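Local coordinates for ornithine decarboxylase (Entamoeba histolytica, PDB 4AIB), which probably catalyses the pyridoxal-phosphate-dependent decarboxylation of L-ornithine to putrescine, the single step of that route to the polyamine precursor, as a homodimer, at residues His161-Lys173 and Lys202-Met215. Sequence-based numbering, arbitrary orientation.
Sequences HDDEVEIVLKEIK and KARNTVTLAEQFGM
Helices 164-173 and 202-212, which carry the touching pairs from Val165–Thr206 to Leu169–Ala210, run in roughly the same direction, their axes 10.8 Å apart at closest approach and crossing at -38°. The forked end of the central Leu169 divides between partners: CD1 lies 4.0 Å from Leu209 CD2, while CD2 sits 3.9 Å from Ala210 CB and also meets the sulfur of Met215. The small methyl of Ala210 suits a place where the backbones come close. Nearer the backbone, Leu169 CB stands over one face of the Phe213 ring, a CH-pi contact 4.2 Å from the centroid and only 9° off the normal. This wide, flat ring suits its place, covering Leu169 while its CE2 approaches Lys170 CA. After Phe213 the chain turns in a Schellman motif, Gly214 taking the positive phi, and Met215 comes back toward the first helix. Its unbranched chain, extended beyond CG, carries CE to Ile172 CG2 (3.8 Å) and Lys173 CB. The aliphatic part of Lys173 runs past Phe213, CD 3.8 Å from ring atom CD2. At the other end of the contact, Val165 CG1 meets Thr206 CG2 at 3.9 Å; Thr206 presents this methyl while its OG1 donates a hydrogen bond to Lys202 O. Lys202, CG anti to the backbone N (chi1 -171°), reaches poorly ordered Asp162 in a salt bridge whose hydrogen bond is weak (NZ to OD1 3.3 Å). Leu179 of strand 179-184 touches Leu169, Ala210 and Met215, as expected for neighbouring outer helices of the TIM-type barrel. Cohesion therefore rests chiefly on apolar burial, with the exposed, probably loosely held ion pair peripheral.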
loop_
_atom_site.group_PDB
_atom_site.type_symbol
_atom_site.label_atom_id
_atom_site.label_comp_id
_atom_site.label_asym_id
_atom_site.label_seq_id
_atom_site.Cartn_x
_atom_site.Cartn_y
_atom_site.Cartn_z
ATOM N N HIS A 161 -14.158 15.597 -20.226
ATOM C CA HIS A 161 -14.714 16.949 -20.152
ATOM C C HIS A 161 -15.825 17.178 -21.144
ATOM O O HIS A 161 -15.890 16.514 -22.181
ATOM C CB HIS A 161 -13.618 18.003 -20.307
ATOM C CG HIS A 161 -12.627 18.032 -19.162
ATOM N ND1 HIS A 161 -13.007 18.148 -17.875
ATOM C CD2 HIS A 161 -11.234 17.971 -19.156
ATOM C CE1 HIS A 161 -11.917 18.150 -17.084
ATOM N NE2 HIS A 161 -10.833 18.043 -17.869
ATOM N N ASP A 162 -16.698 18.133 -20.819
ATOM C CA ASP A 162 -17.920 18.427 -21.582
ATOM C C ASP A 162 -17.745 18.478 -23.103
ATOM O O ASP A 162 -18.516 17.860 -23.839
ATOM C CB ASP A 162 -18.540 19.741 -21.094
ATOM C CG ASP A 162 -19.085 19.645 -19.683
ATOM O OD1 ASP A 162 -20.116 18.967 -19.484
ATOM O OD2 ASP A 162 -18.491 20.261 -18.772
ATOM N N ASP A 163 -16.738 19.220 -23.557
ATOM C CA ASP A 163 -16.484 19.426 -24.986
ATOM C C ASP A 163 -15.872 18.206 -25.678
ATOM O O ASP A 163 -16.022 18.025 -26.890
ATOM C CB ASP A 163 -15.596 20.661 -25.199
ATOM C CG ASP A 163 -14.264 20.575 -24.455
ATOM O OD1 ASP A 163 -14.151 19.804 -23.477
ATOM O OD2 ASP A 163 -13.322 21.293 -24.854
ATOM N N GLU A 164 -15.182 17.376 -24.902
ATOM C CA GLU A 164 -14.498 16.202 -25.437
ATOM C C GLU A 164 -15.453 15.052 -25.763
ATOM O O GLU A 164 -15.110 14.165 -26.545
ATOM C CB GLU A 164 -13.401 15.739 -24.474
ATOM C CG GLU A 164 -12.204 16.678 -24.400
ATOM C CD GLU A 164 -11.249 16.352 -23.265
ATOM O OE1 GLU A 164 -11.230 15.195 -22.794
ATOM O OE2 GLU A 164 -10.509 17.264 -22.839
ATOM N N VAL A 165 -16.648 15.092 -25.173
ATOM C CA VAL A 165 -17.674 14.054 -25.347
ATOM C C VAL A 165 -18.056 13.840 -26.816
ATOM O O VAL A 165 -18.226 12.700 -27.257
ATOM C CB VAL A 165 -18.940 14.359 -24.505
ATOM C CG1 VAL A 165 -19.974 13.249 -24.640
ATOM C CG2 VAL A 165 -18.576 14.557 -23.039
ATOM N N GLU A 166 -18.177 14.936 -27.562
ATOM C CA GLU A 166 -18.512 14.885 -28.986
ATOM C C GLU A 166 -17.370 14.341 -29.841
ATOM O O GLU A 166 -17.607 13.599 -30.796
ATOM C CB GLU A 166 -18.935 16.266 -29.494
ATOM C CG GLU A 166 -20.386 16.617 -29.210
ATOM C CD GLU A 166 -20.731 18.043 -29.599
ATOM O OE1 GLU A 166 -20.189 18.983 -28.977
ATOM O OE2 GLU A 166 -21.554 18.224 -30.523
ATOM N N ILE A 167 -16.139 14.717 -29.493
ATOM C CA ILE A 167 -14.939 14.267 -30.208
ATOM C C ILE A 167 -14.756 12.751 -30.074
ATOM O O ILE A 167 -14.381 12.075 -31.037
ATOM C CB ILE A 167 -13.668 15.022 -29.729
ATOM C CG1 ILE A 167 -13.792 16.539 -29.978
ATOM C CG2 ILE A 167 -12.402 14.456 -30.366
ATOM C CD1 ILE A 167 -13.898 16.960 -31.434
ATOM N N VAL A 168 -15.037 12.229 -28.882
ATOM C CA VAL A 168 -14.947 10.793 -28.620
ATOM C C VAL A 168 -16.077 10.037 -29.326
ATOM O O VAL A 168 -15.825 9.038 -30.004
ATOM C CB VAL A 168 -14.917 10.487 -27.101
ATOM C CG1 VAL A 168 -14.957 8.987 -26.840
ATOM C CG2 VAL A 168 -13.672 11.090 -26.468
ATOM N N LEU A 169 -17.310 10.528 -29.184
ATOM C CA LEU A 169 -18.473 9.931 -29.850
ATOM C C LEU A 169 -18.324 9.892 -31.371
ATOM O O LEU A 169 -18.782 8.947 -32.016
ATOM C CB LEU A 169 -19.767 10.660 -29.469
ATOM C CG LEU A 169 -20.456 10.297 -28.150
ATOM C CD1 LEU A 169 -21.579 11.281 -27.858
ATOM C CD2 LEU A 169 -20.987 8.870 -28.158
ATOM N N LYS A 170 -17.687 10.920 -31.931
ATOM C CA LYS A 170 -17.376 10.966 -33.358
ATOM C C LYS A 170 -16.400 9.854 -33.730
ATOM O O LYS A 170 -16.576 9.186 -34.750
ATOM C CB LYS A 170 -16.806 12.336 -33.749
ATOM C CG LYS A 170 -16.473 12.490 -35.226
ATOM C CD LYS A 170 -15.914 13.872 -35.533
ATOM C CE LYS A 170 -15.255 13.923 -36.905
ATOM N NZ LYS A 170 -16.222 13.753 -38.027
ATOM N N GLU A 171 -15.385 9.655 -32.890
ATOM C CA GLU A 171 -14.365 8.630 -33.112
ATOM C C GLU A 171 -14.931 7.211 -32.996
ATOM O O GLU A 171 -14.547 6.323 -33.760
ATOM C CB GLU A 171 -13.187 8.827 -32.148
ATOM C CG GLU A 171 -11.965 7.963 -32.442
ATOM C CD GLU A 171 -11.209 8.374 -33.698
ATOM O OE1 GLU A 171 -11.277 9.560 -34.092
ATOM O OE2 GLU A 171 -10.534 7.506 -34.288
ATOM N N ILE A 172 -15.843 7.006 -32.045
ATOM C CA ILE A 172 -16.518 5.715 -31.891
ATOM C C ILE A 172 -17.351 5.405 -33.138
ATOM O O ILE A 172 -17.375 4.264 -33.607
ATOM C CB ILE A 172 -17.390 5.654 -30.612
ATOM C CG1 ILE A 172 -16.540 5.929 -29.366
ATOM C CG2 ILE A 172 -18.064 4.292 -30.481
ATOM C CD1 ILE A 172 -17.337 6.260 -28.121
ATOM N N LYS A 173 -18.009 6.431 -33.678
ATOM C CA LYS A 173 -18.802 6.301 -34.901
ATOM C C LYS A 173 -17.919 6.092 -36.133
ATOM O O LYS A 173 -18.230 5.264 -36.992
ATOM C CB LYS A 173 -19.702 7.527 -35.099
ATOM C CG LYS A 173 -20.850 7.292 -36.069
ATOM C CD LYS A 173 -21.480 8.589 -36.551
ATOM C CE LYS A 173 -22.466 8.314 -37.676
ATOM N NZ LYS A 173 -23.107 9.549 -38.207
ATOM N N LYS A 202 -26.812 15.000 -16.903
ATOM C CA LYS A 202 -25.719 15.112 -17.869
ATOM C C LYS A 202 -25.600 13.839 -18.712
ATOM O O LYS A 202 -25.270 13.903 -19.899
ATOM C CB LYS A 202 -24.403 15.398 -17.137
ATOM C CG LYS A 202 -23.227 15.759 -18.030
ATOM C CD LYS A 202 -22.010 16.126 -17.195
ATOM C CE LYS A 202 -20.744 16.136 -18.034
ATOM N NZ LYS A 202 -19.570 16.624 -17.259
ATOM N N ALA A 203 -25.875 12.693 -18.090
ATOM C CA ALA A 203 -25.859 11.403 -18.779
ATOM C C ALA A 203 -27.048 11.254 -19.726
ATOM O O ALA A 203 -26.911 10.685 -20.810
ATOM C CB ALA A 203 -25.832 10.259 -17.775
ATOM N N ARG A 204 -28.206 11.767 -19.310
ATOM C CA ARG A 204 -29.423 11.733 -20.126
ATOM C C ARG A 204 -29.248 12.528 -21.420
ATOM O O ARG A 204 -29.736 12.124 -22.479
ATOM C CB ARG A 204 -30.624 12.251 -19.321
ATOM C CG ARG A 204 -31.962 12.220 -20.053
ATOM C CD ARG A 204 -32.477 10.803 -20.260
ATOM N NE ARG A 204 -33.541 10.747 -21.261
ATOM C CZ ARG A 204 -33.345 10.532 -22.561
ATOM N NH1 ARG A 204 -32.121 10.345 -23.035
ATOM N NH2 ARG A 204 -34.380 10.502 -23.389
ATOM N N ASN A 205 -28.542 13.653 -21.323
ATOM C CA ASN A 205 -28.219 14.479 -22.484
ATOM C C ASN A 205 -27.212 13.805 -23.413
ATOM O O ASN A 205 -27.248 14.009 -24.629
ATOM C CB ASN A 205 -27.695 15.848 -22.041
ATOM C CG ASN A 205 -28.726 16.648 -21.263
ATOM O OD1 ASN A 205 -29.893 16.729 -21.651
ATOM N ND2 ASN A 205 -28.295 17.251 -20.162
ATOM N N THR A 206 -26.321 13.002 -22.833
ATOM C CA THR A 206 -25.323 12.251 -23.596
ATOM C C THR A 206 -25.978 11.120 -24.394
ATOM O O THR A 206 -25.522 10.782 -25.488
ATOM C CB THR A 206 -24.210 11.692 -22.679
ATOM O OG1 THR A 206 -23.743 12.725 -21.803
ATOM C CG2 THR A 206 -23.031 11.173 -23.499
ATOM N N VAL A 207 -27.051 10.550 -23.843
ATOM C CA VAL A 207 -27.820 9.497 -24.515
ATOM C C VAL A 207 -28.480 10.030 -25.789
ATOM O O VAL A 207 -28.324 9.444 -26.862
ATOM C CB VAL A 207 -28.879 8.865 -23.577
ATOM C CG1 VAL A 207 -29.796 7.917 -24.340
ATOM C CG2 VAL A 207 -28.204 8.127 -22.432
ATOM N N THR A 208 -29.201 11.145 -25.662
ATOM C CA THR A 208 -29.877 11.785 -26.797
ATOM C C THR A 208 -28.896 12.283 -27.860
ATOM O O THR A 208 -29.209 12.267 -29.052
ATOM C CB THR A 208 -30.784 12.953 -26.352
ATOM O OG1 THR A 208 -30.103 13.750 -25.376
ATOM C CG2 THR A 208 -32.084 12.431 -25.758
ATOM N N LEU A 209 -27.719 12.724 -27.421
ATOM C CA LEU A 209 -26.653 13.135 -28.331
ATOM C C LEU A 209 -26.116 11.934 -29.108
ATOM O O LEU A 209 -25.940 12.005 -30.324
ATOM C CB LEU A 209 -25.524 13.837 -27.564
ATOM C CG LEU A 209 -24.301 14.365 -28.326
ATOM C CD1 LEU A 209 -24.672 15.463 -29.314
ATOM C CD2 LEU A 209 -23.252 14.867 -27.345
ATOM N N ALA A 210 -25.875 10.832 -28.396
ATOM C CA ALA A 210 -25.383 9.594 -29.002
ATOM C C ALA A 210 -26.433 8.928 -29.888
ATOM O O ALA A 210 -26.091 8.260 -30.866
ATOM C CB ALA A 210 -24.904 8.630 -27.928
ATOM N N GLU A 211 -27.707 9.108 -29.538
ATOM C CA GLU A 211 -28.819 8.612 -30.350
ATOM C C GLU A 211 -28.874 9.317 -31.702
ATOM O O GLU A 211 -29.275 8.720 -32.701
ATOM C CB GLU A 211 -30.153 8.771 -29.618
ATOM C CG GLU A 211 -30.478 7.639 -28.654
ATOM C CD GLU A 211 -31.866 7.756 -28.048
ATOM O OE1 GLU A 211 -32.265 8.876 -27.660
ATOM O OE2 GLU A 211 -32.564 6.723 -27.961
ATOM N N GLN A 212 -28.465 10.584 -31.719
ATOM C CA GLN A 212 -28.373 11.361 -32.952
ATOM C C GLN A 212 -27.191 10.916 -33.815
ATOM O O GLN A 212 -27.201 11.096 -35.034
ATOM C CB GLN A 212 -28.272 12.855 -32.639
ATOM C CG GLN A 212 -29.573 13.501 -32.193
ATOM C CD GLN A 212 -29.433 14.994 -31.955
ATOM O OE1 GLN A 212 -28.517 15.445 -31.265
ATOM N NE2 GLN A 212 -30.349 15.769 -32.522
ATOM N N PHE A 213 -26.178 10.331 -33.178
ATOM C CA PHE A 213 -25.040 9.739 -33.884
ATOM C C PHE A 213 -25.399 8.394 -34.524
ATOM O O PHE A 213 -24.561 7.762 -35.171
ATOM C CB PHE A 213 -23.848 9.566 -32.933
ATOM C CG PHE A 213 -22.970 10.782 -32.822
ATOM C CD1 PHE A 213 -23.357 11.875 -32.054
ATOM C CD2 PHE A 213 -21.739 10.827 -33.469
ATOM C CE1 PHE A 213 -22.544 12.995 -31.947
ATOM C CE2 PHE A 213 -20.921 11.943 -33.365
ATOM C CZ PHE A 213 -21.325 13.028 -32.603
ATOM N N GLY A 214 -26.646 7.964 -34.343
ATOM C CA GLY A 214 -27.122 6.696 -34.890
ATOM C C GLY A 214 -26.800 5.512 -33.997
ATOM O O GLY A 214 -26.875 4.361 -34.431
ATOM N N MET A 215 -26.441 5.800 -32.748
ATOM C CA MET A 215 -26.099 4.770 -31.770
ATOM C C MET A 215 -27.289 4.456 -30.870
ATOM O O MET A 215 -28.167 5.297 -30.672
ATOM C CB MET A 215 -24.909 5.214 -30.917
ATOM C CG MET A 215 -23.618 5.422 -31.689
ATOM S SD MET A 215 -22.466 6.476 -30.789
ATOM C CE MET A 215 -21.005 6.327 -31.810
#